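Local coordinates for protein CT_858 (Chlamydia trachomatis, PDB 3DOR) that probably acts as a secreted serine-type endopeptidase of Chlamydia, with a PDZ-like domain and a peptidase family S41 domain in a dimeric mature form, at residues Leu536-Thr539 / Ala540-Arg544; Lys322-Gln325 / Val326-Ser329; Val474-Asp478 / Asn479-Leu483. All blocks are in the same frame, centred on the assembly; numbering follows the deposited sequence.

Interaction 1. Residues Leu536-Thr539 / Ala540-Arg544; sequences LPFT and ANDIR
Thr-539 and Asp-542 are joined by two reciprocal bonds between backbone and side chain at the start of helix 540-544. Thr-539 N donates a hydrogen bond to Asp-542 OD2 at 2.9 Å, almost straight at 174°. The N-H approaches OD2 from its anti side, 20° out of the carboxylate plane. In return Thr-539 OG1 accepts from Asp-542 N at 3.1 Å. A chi1 of 61° sets OG1 between the backbone N and the carbonyl carbon of Thr-539, turned to the first turn of the helix. Outside the pair, Thr-539 OG1 also bonds Glu-550, and Asp-542 OD1 accepts a hydrogen bond from the backbone N of Tyr-551. Both carboxylate oxygens of Asp-542 are therefore engaged. A water donates to Asp-542 OD2 at 2.7 Å and to Pro-537 O at 2.8 Å, tying the incoming loop to the cap. Ile-543 N bonds Thr-539 O at 3.0 Å and begins the helical pattern. Further out, Ile-543 CD1 rests on Phe-538 CB at 4.0 Å. The Phe-538 ring has Asp-542 OD2 at its edge and meets the rings of Tyr-548 (edge-to-face), Tyr-551 and Phe-261. The arrangement is a capping box, with Thr-539 as the N-cap of a short helix that follows strand 534-535.

Interaction 2. Residues Lys322-Gln325 / Val326-Ser329; sequences KIIQ and VFSS
Ile-323 and Phe-327 meet because their first torsions make the two side chains run alongside each other. In Ile-323, chi1 of -60° leaves CG2 anti to the backbone N. In Phe-327, CG is anti to the carbonyl carbon, with chi1 -74°. The ring thus comes back beside the isoleucine one turn earlier. Ile-323 CG2 sits over one ring face as a CH-pi contact, 3.9 Å from the Phe-327 ring centroid. It is displaced from the centre, 30° off the ring normal. The methyl leans to one side of the ring, with Ile-323 CG2 only 3.4 Å from Phe-327 CE1.

Ile-324 comes to the same ring differently. Its CD1 lies at the ring edge, near the plane, 4.0 Å from Phe-327 CD1. The ring therefore has one isoleucine over a face and the next at its edge.

The backbone beneath is regular helix. Phe-327 N bonds Ile-323 O at 2.9 Å, and Ser-328 N bonds Ile-324 O at 2.8 Å. Ser-328 OG turns back to the same carbonyl and lies 3.1 Å from Ile-324 O.

Lys-322 and Gln-325 are on the exposed side. Ile-323 and Phe-327 face strand 278-284, touching Ala-278 and Ile-280 respectively. Ile-324, Phe-327 and Ser-328 all touch Tyr-453, in a loop. Helix 316-330 is the crossover of a beta-alpha-beta unit, connecting strand 290-297 to the parallel strand 333-337.

Interaction 3. Residues Val474-Asp478 / Asn479-Leu483; sequences VVLKD and NDRAL
Val-475 O is gripped twice by Asn-479. The side-chain ND2 of Asn-479 reaches it at 2.7 Å in a fairly straight bond of 164°, while the backbone N of Asn-479 makes a weaker one at 3.2 Å. The bonds lie at the C-terminal end of helix 468-478, which closes in a Schellman motif. Asp-480, with positive phi, is its C-prime residue. The defining pair of bonds runs from Arg-481 N to Leu-476 O at 2.8 Å and from Asp-480 N to Lys-477 O at 2.9 Å. The first lies in the carbonyl plane. In the second the donor stands well above that plane. Ala-482 N adds a weak bond to Leu-476 O, so that carbonyl also has two donors.

Asn-479 CG is anti to the carbonyl carbon, chi1 -78°, which carries the amide back along the flank of the Val-475 side chain. Val-475 O lies within 6° of the amide plane of Asn-479. The other end of that amide, OD1, accepts from the backbone N of Glu-362, so the amide is held at both ends.

Several charged groups are engaged outside the turn. Asp-478 forms a salt bridge with Arg-519, and Lys-477 one with Glu-531. The Arg-481 chain bends at chi2 and chi3, and its guanidinium reaches Lys-455 O, Leu-356 O and a bound sulfate, probably from the crystallisation liquor.

Apolar contacts close the turn towards strand 483-486. Leu-476 CD2 lies beside Arg-481 CB at 3.8 Å, and Leu-476 CB meets Ala-482 CB at 4.0 Å.

The three contacts follow in series along the chain: interaction 2, then interaction 3, then interaction 1. All are local, and none touches another. Interactions 2 and 3 have centres about 20 Å apart, with nearest atoms about 9 Å apart. Lys-455 connects them indirectly: its NZ bonds Ser-328 O, and its backbone O accepts from Arg-481. The nearest atoms of interactions 1 and 3 are also about 9 Å apart, but the centres of interactions 1 and 2 are about 31 Å apart. The same mixed sheet relates all three: helix 316-330 precedes strand 333-337, residues 479-483 lead into strand 483-486, and residues 536-539 follow strand 534-535. A bound sulfate lies about 3 Å from the Arg-481 side chain of interaction 3.

Interaction 1. Residues Leu536-Thr539 / Ala540-Arg544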
ATOM      1  N   LEU B 536      13.713 -26.401 -27.832  1.00 26.35           N
ATOM      2  CA  LEU B 536      14.643 -27.346 -27.233  1.00 25.59           C
ATOM      3  C   LEU B 536      14.178 -27.735 -25.839  1.00 26.81           C
ATOM      4  O   LEU B 536      14.616 -27.152 -24.844  1.00 27.95           O
ATOM      5  CB  LEU B 536      16.023 -26.702 -27.123  1.00 25.34           C
ATOM      6  CG  LEU B 536      17.321 -27.461 -27.395  1.00 26.47           C
ATOM      7  CD1 LEU B 536      18.400 -26.837 -26.530  1.00 24.69           C
ATOM      8  CD2 LEU B 536      17.200 -28.949 -27.111  1.00 28.71           C
ATOM      9  N   PRO B 537      13.270 -28.713 -25.746  1.00 25.92           N
ATOM     10  CA  PRO B 537      12.782 -29.147 -24.436  1.00 23.57           C
ATOM     11  C   PRO B 537      13.816 -30.014 -23.738  1.00 23.61           C
ATOM     12  O   PRO B 537      14.774 -30.463 -24.359  1.00 25.80           O
ATOM     13  CB  PRO B 537      11.515 -29.931 -24.783  1.00 24.54           C
ATOM     14  CG  PRO B 537      11.885 -30.570 -26.112  1.00 25.91           C
ATOM     15  CD  PRO B 537      12.563 -29.410 -26.841  1.00 26.04           C
ATOM     16  N   PHE B 538      13.636 -30.238 -22.444  1.00 23.93           N
ATOM     17  CA  PHE B 538      14.548 -31.097 -21.687  1.00 25.40           C
ATOM     18  C   PHE B 538      14.081 -32.545 -21.884  1.00 27.73           C
ATOM     19  O   PHE B 538      12.894 -32.836 -21.744  1.00 27.32           O
ATOM     20  CB  PHE B 538      14.510 -30.738 -20.199  1.00 23.95           C
ATOM     21  CG  PHE B 538      15.016 -29.348 -19.895  1.00 26.76           C
ATOM     22  CD1 PHE B 538      14.239 -28.456 -19.152  1.00 24.50           C
ATOM     23  CD2 PHE B 538      16.273 -28.930 -20.354  1.00 24.69           C
ATOM     24  CE1 PHE B 538      14.702 -27.161 -18.870  1.00 25.95           C
ATOM     25  CE2 PHE B 538      16.746 -27.637 -20.077  1.00 25.04           C
ATOM     26  CZ  PHE B 538      15.962 -26.751 -19.336  1.00 25.01           C
ATOM     27  N   THR B 539      15.004 -33.442 -22.234  1.00 28.28           N
ATOM     28  CA  THR B 539      14.655 -34.845 -22.445  1.00 28.85           C
ATOM     29  C   THR B 539      14.765 -35.605 -21.129  1.00 29.92           C
ATOM     30  O   THR B 539      15.220 -35.061 -20.121  1.00 30.22           O
ATOM     31  CB  THR B 539      15.608 -35.539 -23.453  1.00 29.42           C
ATOM     32  OG1 THR B 539      16.947 -35.500 -22.939  1.00 26.91           O
ATOM     33  CG2 THR B 539      15.556 -34.861 -24.822  1.00 27.08           C
ATOM     34  N   ALA B 540      14.346 -36.866 -21.136  1.00 29.92           N
ATOM     35  CA  ALA B 540      14.441 -37.678 -19.931  1.00 29.83           C
ATOM     36  C   ALA B 540      15.926 -37.841 -19.590  1.00 29.35           C
ATOM     37  O   ALA B 540      16.305 -37.822 -18.424  1.00 31.62           O
ATOM     38  CB  ALA B 540      13.779 -39.049 -20.154  1.00 29.42           C
ATOM     39  N   ASN B 541      16.771 -37.984 -20.607  1.00 29.20           N
ATOM     40  CA  ASN B 541      18.204 -38.119 -20.357  1.00 31.66           C
ATOM     41  C   ASN B 541      18.784 -36.851 -19.725  1.00 32.46           C
ATOM     42  O   ASN B 541      19.722 -36.918 -18.923  1.00 31.99           O
ATOM     43  CB  ASN B 541      18.957 -38.445 -21.650  1.00 34.03           C
ATOM     44  CG  ASN B 541      18.738 -39.879 -22.101  1.00 37.49           C
ATOM     45  OD1 ASN B 541      18.518 -40.766 -21.275  1.00 36.34           O
ATOM     46  ND2 ASN B 541      18.806 -40.116 -23.412  1.00 37.73           N
ATOM     47  N   ASP B 542      18.232 -35.698 -20.087  1.00 31.57           N
ATOM     48  CA  ASP B 542      18.700 -34.440 -19.513  1.00 32.44           C
ATOM     49  C   ASP B 542      18.356 -34.426 -18.038  1.00 34.19           C
ATOM     50  O   ASP B 542      19.183 -34.093 -17.191  1.00 32.21           O
ATOM     51  CB  ASP B 542      18.001 -33.238 -20.155  1.00 30.75           C
ATOM     52  CG  ASP B 542      18.581 -32.868 -21.489  1.00 30.97           C
ATOM     53  OD1 ASP B 542      19.828 -32.905 -21.624  1.00 29.52           O
ATOM     54  OD2 ASP B 542      17.787 -32.520 -22.392  1.00 29.59           O
ATOM     55  N   ILE B 543      17.113 -34.805 -17.759  1.00 36.65           N
ATOM     56  CA  ILE B 543      16.553 -34.810 -16.418  1.00 38.48           C
ATOM     57  C   ILE B 543      16.940 -35.965 -15.504  1.00 39.68           C
ATOM     58  O   ILE B 543      17.270 -35.748 -14.339  1.00 40.08           O
ATOM     59  CB  ILE B 543      15.010 -34.747 -16.508  1.00 37.76           C
ATOM     60  CG1 ILE B 543      14.597 -33.459 -17.224  1.00 38.70           C
ATOM     61  CG2 ILE B 543      14.389 -34.816 -15.129  1.00 38.18           C
ATOM     62  CD1 ILE B 543      13.130 -33.387 -17.574  1.00 39.31           C
ATOM     63  N   ARG B 544      16.910 -37.186 -16.023  1.00 41.16           N
ATOM     64  CA  ARG B 544      17.204 -38.350 -15.198  1.00 44.23           C
ATOM     65  C   ARG B 544      18.266 -38.138 -14.119  1.00 44.95           C
ATOM     66  O   ARG B 544      18.003 -38.389 -12.944  1.00 47.09           O
ATOM     67  CB  ARG B 544      17.568 -39.566 -16.056  1.00 44.03           C
ATOM     68  CG  ARG B 544      17.684 -40.840 -15.219  1.00 46.61           C
ATOM     69  CD  ARG B 544      17.641 -42.126 -16.046  1.00 46.81           C
ATOM     70  NE  ARG B 544      16.386 -42.299 -16.781  1.00 46.44           N
ATOM     71  CZ  ARG B 544      16.225 -42.013 -18.073  1.00 45.54           C
ATOM     72  NH1 ARG B 544      17.237 -41.534 -18.787  1.00 44.33           N
ATOM     73  NH2 ARG B 544      15.053 -42.223 -18.658  1.00 44.66           N
TER
HETATM   74  O   HOH W   1      17.445 -31.244 -24.710  1.00 24.51           O

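Interaction 2. Residues Lys322-Gln325 / Val326-Ser329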
ATOM      1  N   LYS B 322      29.052  -4.272 -14.601  1.00 27.27           N
ATOM      2  CA  LYS B 322      30.439  -4.727 -14.457  1.00 30.02           C
ATOM      3  C   LYS B 322      30.676  -6.042 -15.218  1.00 28.46           C
ATOM      4  O   LYS B 322      31.692  -6.222 -15.894  1.00 28.43           O
ATOM      5  CB  LYS B 322      30.781  -4.972 -12.983  1.00 33.56           C
ATOM      6  CG  LYS B 322      30.666  -3.776 -12.053  1.00 39.69           C
ATOM      7  CD  LYS B 322      31.916  -2.925 -12.087  1.00 43.50           C
ATOM      8  CE  LYS B 322      31.882  -1.852 -11.000  1.00 45.05           C
ATOM      9  NZ  LYS B 322      31.839  -2.459  -9.645  1.00 47.74           N
ATOM     10  N   ILE B 323      29.738  -6.969 -15.081  1.00 27.41           N
ATOM     11  CA  ILE B 323      29.858  -8.262 -15.743  1.00 27.16           C
ATOM     12  C   ILE B 323      29.847  -8.117 -17.262  1.00 25.23           C
ATOM     13  O   ILE B 323      30.669  -8.721 -17.955  1.00 25.95           O
ATOM     14  CB  ILE B 323      28.723  -9.208 -15.290  1.00 25.78           C
ATOM     15  CG1 ILE B 323      28.810  -9.414 -13.775  1.00 27.84           C
ATOM     16  CG2 ILE B 323      28.837 -10.541 -16.007  1.00 25.90           C
ATOM     17  CD1 ILE B 323      27.523  -9.954 -13.132  1.00 23.50           C
ATOM     18  N   ILE B 324      28.929  -7.315 -17.786  1.00 24.75           N
ATOM     19  CA  ILE B 324      28.866  -7.127 -19.225  1.00 24.47           C
ATOM     20  C   ILE B 324      30.156  -6.510 -19.771  1.00 26.68           C
ATOM     21  O   ILE B 324      30.629  -6.897 -20.843  1.00 24.63           O
ATOM     22  CB  ILE B 324      27.665  -6.257 -19.630  1.00 25.27           C
ATOM     23  CG1 ILE B 324      26.367  -6.906 -19.140  1.00 26.38           C
ATOM     24  CG2 ILE B 324      27.620  -6.124 -21.148  1.00 23.83           C
ATOM     25  CD1 ILE B 324      26.173  -8.344 -19.629  1.00 26.37           C
ATOM     26  N   GLN B 325      30.733  -5.557 -19.046  1.00 28.07           N
ATOM     27  CA  GLN B 325      31.986  -4.963 -19.506  1.00 30.65           C
ATOM     28  C   GLN B 325      33.046  -6.059 -19.602  1.00 28.82           C
ATOM     29  O   GLN B 325      33.819  -6.096 -20.545  1.00 29.52           O
ATOM     30  CB  GLN B 325      32.452  -3.852 -18.561  1.00 33.82           C
ATOM     31  CG  GLN B 325      31.811  -2.509 -18.850  1.00 42.59           C
ATOM     32  CD  GLN B 325      32.244  -1.425 -17.869  1.00 48.96           C
ATOM     33  OE1 GLN B 325      32.082  -1.571 -16.649  1.00 51.75           O
ATOM     34  NE2 GLN B 325      32.788  -0.328 -18.396  1.00 50.02           N
ATOM     35  N   VAL B 326      33.080  -6.959 -18.628  1.00 28.61           N
ATOM     36  CA  VAL B 326      34.037  -8.058 -18.673  1.00 26.54           C
ATOM     37  C   VAL B 326      33.754  -8.936 -19.895  1.00 26.22           C
ATOM     38  O   VAL B 326      34.676  -9.349 -20.595  1.00 28.56           O
ATOM     39  CB  VAL B 326      33.955  -8.929 -17.405  1.00 25.87           C
ATOM     40  CG1 VAL B 326      34.719 -10.253 -17.621  1.00 25.51           C
ATOM     41  CG2 VAL B 326      34.547  -8.166 -16.219  1.00 29.63           C
ATOM     42  N   PHE B 327      32.481  -9.221 -20.152  1.00 24.74           N
ATOM     43  CA  PHE B 327      32.109 -10.067 -21.294  1.00 24.06           C
ATOM     44  C   PHE B 327      32.476  -9.412 -22.623  1.00 23.59           C
ATOM     45  O   PHE B 327      32.937 -10.081 -23.541  1.00 24.72           O
ATOM     46  CB  PHE B 327      30.594 -10.366 -21.299  1.00 21.15           C
ATOM     47  CG  PHE B 327      30.148 -11.365 -20.255  1.00 22.50           C
ATOM     48  CD1 PHE B 327      28.833 -11.371 -19.804  1.00 21.91           C
ATOM     49  CD2 PHE B 327      31.012 -12.331 -19.770  1.00 21.44           C
ATOM     50  CE1 PHE B 327      28.391 -12.333 -18.887  1.00 21.97           C
ATOM     51  CE2 PHE B 327      30.578 -13.290 -18.858  1.00 21.65           C
ATOM     52  CZ  PHE B 327      29.270 -13.291 -18.418  1.00 21.19           C
ATOM     53  N   SER B 328      32.263  -8.104 -22.732  1.00 24.81           N
ATOM     54  CA  SER B 328      32.568  -7.395 -23.974  1.00 27.56           C
ATOM     55  C   SER B 328      34.028  -7.488 -24.399  1.00 27.04           C
ATOM     56  O   SER B 328      34.333  -7.431 -25.584  1.00 27.96           O
ATOM     57  CB  SER B 328      32.184  -5.916 -23.864  1.00 28.40           C
ATOM     58  OG  SER B 328      30.788  -5.762 -23.735  1.00 33.79           O
ATOM     59  N   SER B 329      34.930  -7.646 -23.440  1.00 25.81           N
ATOM     60  CA  SER B 329      36.349  -7.712 -23.767  1.00 26.98           C
ATOM     61  C   SER B 329      36.994  -9.086 -23.626  1.00 26.83           C
ATOM     62  O   SER B 329      38.172  -9.252 -23.925  1.00 30.42           O
ATOM     63  CB  SER B 329      37.123  -6.720 -22.889  1.00 26.70           C
ATOM     64  OG  SER B 329      36.739  -5.388 -23.169  1.00 28.90           O
TER

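Interaction 3. Residues Val474-Asp478 / Asn479-Leu483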
ATOM      1  N   VAL B 474      11.084 -11.562 -25.951  1.00 22.22           N
ATOM      2  CA  VAL B 474      10.285 -11.034 -27.051  1.00 23.63           C
ATOM      3  C   VAL B 474      10.934  -9.796 -27.676  1.00 24.28           C
ATOM      4  O   VAL B 474      10.936  -9.640 -28.901  1.00 24.15           O
ATOM      5  CB  VAL B 474       8.803 -10.731 -26.609  1.00 25.22           C
ATOM      6  CG1 VAL B 474       8.657  -9.319 -26.040  1.00 22.26           C
ATOM      7  CG2 VAL B 474       7.878 -10.932 -27.796  1.00 24.84           C
ATOM      8  N   VAL B 475      11.512  -8.934 -26.844  1.00 24.99           N
ATOM      9  CA  VAL B 475      12.178  -7.730 -27.340  1.00 22.32           C
ATOM     10  C   VAL B 475      13.409  -8.116 -28.155  1.00 22.47           C
ATOM     11  O   VAL B 475      13.640  -7.589 -29.245  1.00 21.94           O
ATOM     12  CB  VAL B 475      12.628  -6.803 -26.176  1.00 22.74           C
ATOM     13  CG1 VAL B 475      13.464  -5.649 -26.725  1.00 20.83           C
ATOM     14  CG2 VAL B 475      11.400  -6.245 -25.440  1.00 22.01           C
ATOM     15  N   LEU B 476      14.199  -9.039 -27.622  1.00 21.68           N
ATOM     16  CA  LEU B 476      15.405  -9.500 -28.304  1.00 20.85           C
ATOM     17  C   LEU B 476      15.083 -10.294 -29.577  1.00 22.72           C
ATOM     18  O   LEU B 476      15.839 -10.249 -30.561  1.00 21.41           O
ATOM     19  CB  LEU B 476      16.251 -10.349 -27.345  1.00 18.27           C
ATOM     20  CG  LEU B 476      16.789  -9.569 -26.127  1.00 21.67           C
ATOM     21  CD1 LEU B 476      17.582 -10.474 -25.165  1.00 18.33           C
ATOM     22  CD2 LEU B 476      17.661  -8.440 -26.639  1.00 19.88           C
ATOM     23  N   LYS B 477      13.973 -11.027 -29.557  1.00 23.18           N
ATOM     24  CA  LYS B 477      13.577 -11.816 -30.720  1.00 23.96           C
ATOM     25  C   LYS B 477      13.015 -10.925 -31.821  1.00 25.26           C
ATOM     26  O   LYS B 477      13.477 -10.982 -32.959  1.00 26.73           O
ATOM     27  CB  LYS B 477      12.529 -12.861 -30.335  1.00 21.40           C
ATOM     28  CG  LYS B 477      12.221 -13.885 -31.434  1.00 21.27           C
ATOM     29  CD  LYS B 477      11.381 -15.032 -30.866  1.00 22.02           C
ATOM     30  CE  LYS B 477      11.368 -16.254 -31.787  1.00 22.35           C
ATOM     31  NZ  LYS B 477      10.704 -16.003 -33.102  1.00 22.47           N
ATOM     32  N   ASP B 478      12.033 -10.092 -31.478  1.00 24.49           N
ATOM     33  CA  ASP B 478      11.399  -9.216 -32.463  1.00 25.38           C
ATOM     34  C   ASP B 478      12.308  -8.133 -33.052  1.00 25.53           C
ATOM     35  O   ASP B 478      11.982  -7.539 -34.076  1.00 22.97           O
ATOM     36  CB  ASP B 478      10.115  -8.599 -31.872  1.00 24.42           C
ATOM     37  CG  ASP B 478       9.027  -9.644 -31.622  1.00 25.93           C
ATOM     38  OD1 ASP B 478       9.251 -10.829 -31.947  1.00 25.79           O
ATOM     39  OD2 ASP B 478       7.943  -9.297 -31.106  1.00 28.67           O
ATOM     40  N   ASN B 479      13.454  -7.893 -32.422  1.00 26.54           N
ATOM     41  CA  ASN B 479      14.416  -6.896 -32.915  1.00 26.10           C
ATOM     42  C   ASN B 479      15.609  -7.631 -33.520  1.00 26.51           C
ATOM     43  O   ASN B 479      16.608  -7.010 -33.903  1.00 26.13           O
ATOM     44  CB  ASN B 479      14.899  -5.983 -31.774  1.00 25.76           C
ATOM     45  CG  ASN B 479      13.887  -4.903 -31.408  1.00 26.72           C
ATOM     46  OD1 ASN B 479      13.747  -3.905 -32.112  1.00 27.11           O
ATOM     47  ND2 ASN B 479      13.176  -5.102 -30.306  1.00 25.27           N
ATOM     48  N   ASP B 480      15.499  -8.960 -33.589  1.00 26.84           N
ATOM     49  CA  ASP B 480      16.551  -9.812 -34.150  1.00 24.10           C
ATOM     50  C   ASP B 480      17.915  -9.565 -33.478  1.00 24.77           C
ATOM     51  O   ASP B 480      18.940  -9.537 -34.158  1.00 24.35           O
ATOM     52  CB  ASP B 480      16.693  -9.557 -35.660  1.00 25.93           C
ATOM     53  CG  ASP B 480      15.420  -9.875 -36.448  1.00 29.74           C
ATOM     54  OD1 ASP B 480      14.914  -9.033 -37.191  1.00 35.01           O
ATOM     55  OD2 ASP B 480      14.910 -11.091 -36.301  1.00 28.82           O
ATOM     56  N   ARG B 481      17.928  -9.396 -32.160  1.00 23.59           N
ATOM     57  CA  ARG B 481      19.172  -9.138 -31.421  1.00 25.94           C
ATOM     58  C   ARG B 481      19.795 -10.426 -30.885  1.00 23.95           C
ATOM     59  O   ARG B 481      21.013 -10.526 -30.739  1.00 24.92           O
ATOM     60  CB  ARG B 481      18.893  -8.213 -30.222  1.00 25.77           C
ATOM     61  CG  ARG B 481      19.747  -6.955 -30.135  1.00 35.13           C
ATOM     62  CD  ARG B 481      21.073  -7.119 -29.393  1.00 31.61           C
ATOM     63  NE  ARG B 481      21.943  -8.042 -30.085  1.00 37.34           N
ATOM     64  CZ  ARG B 481      23.176  -8.356 -29.713  1.00 33.31           C
ATOM     65  NH1 ARG B 481      23.728  -7.807 -28.642  1.00 30.18           N
ATOM     66  NH2 ARG B 481      23.831  -9.274 -30.398  1.00 31.80           N
ATOM     67  N   ALA B 482      18.954 -11.399 -30.568  1.00 21.68           N
ATOM     68  CA  ALA B 482      19.445 -12.647 -30.010  1.00 22.43           C
ATOM     69  C   ALA B 482      18.714 -13.877 -30.493  1.00 22.46           C
ATOM     70  O   ALA B 482      17.582 -13.804 -30.975  1.00 25.70           O
ATOM     71  CB  ALA B 482      19.372 -12.593 -28.484  1.00 20.26           C
ATOM     72  N   LEU B 483      19.379 -15.014 -30.335  1.00 22.61           N
ATOM     73  CA  LEU B 483      18.832 -16.309 -30.699  1.00 23.10           C
ATOM     74  C   LEU B 483      18.096 -16.780 -29.435  1.00 22.24           C
ATOM     75  O   LEU B 483      18.706 -16.852 -28.359  1.00 21.52           O
ATOM     76  CB  LEU B 483      19.984 -17.257 -31.027  1.00 22.81           C
ATOM     77  CG  LEU B 483      19.833 -18.462 -31.966  1.00 27.65           C
ATOM     78  CD1 LEU B 483      20.186 -19.726 -31.216  1.00 23.11           C
ATOM     79  CD2 LEU B 483      18.442 -18.529 -32.564  1.00 21.26           C
TER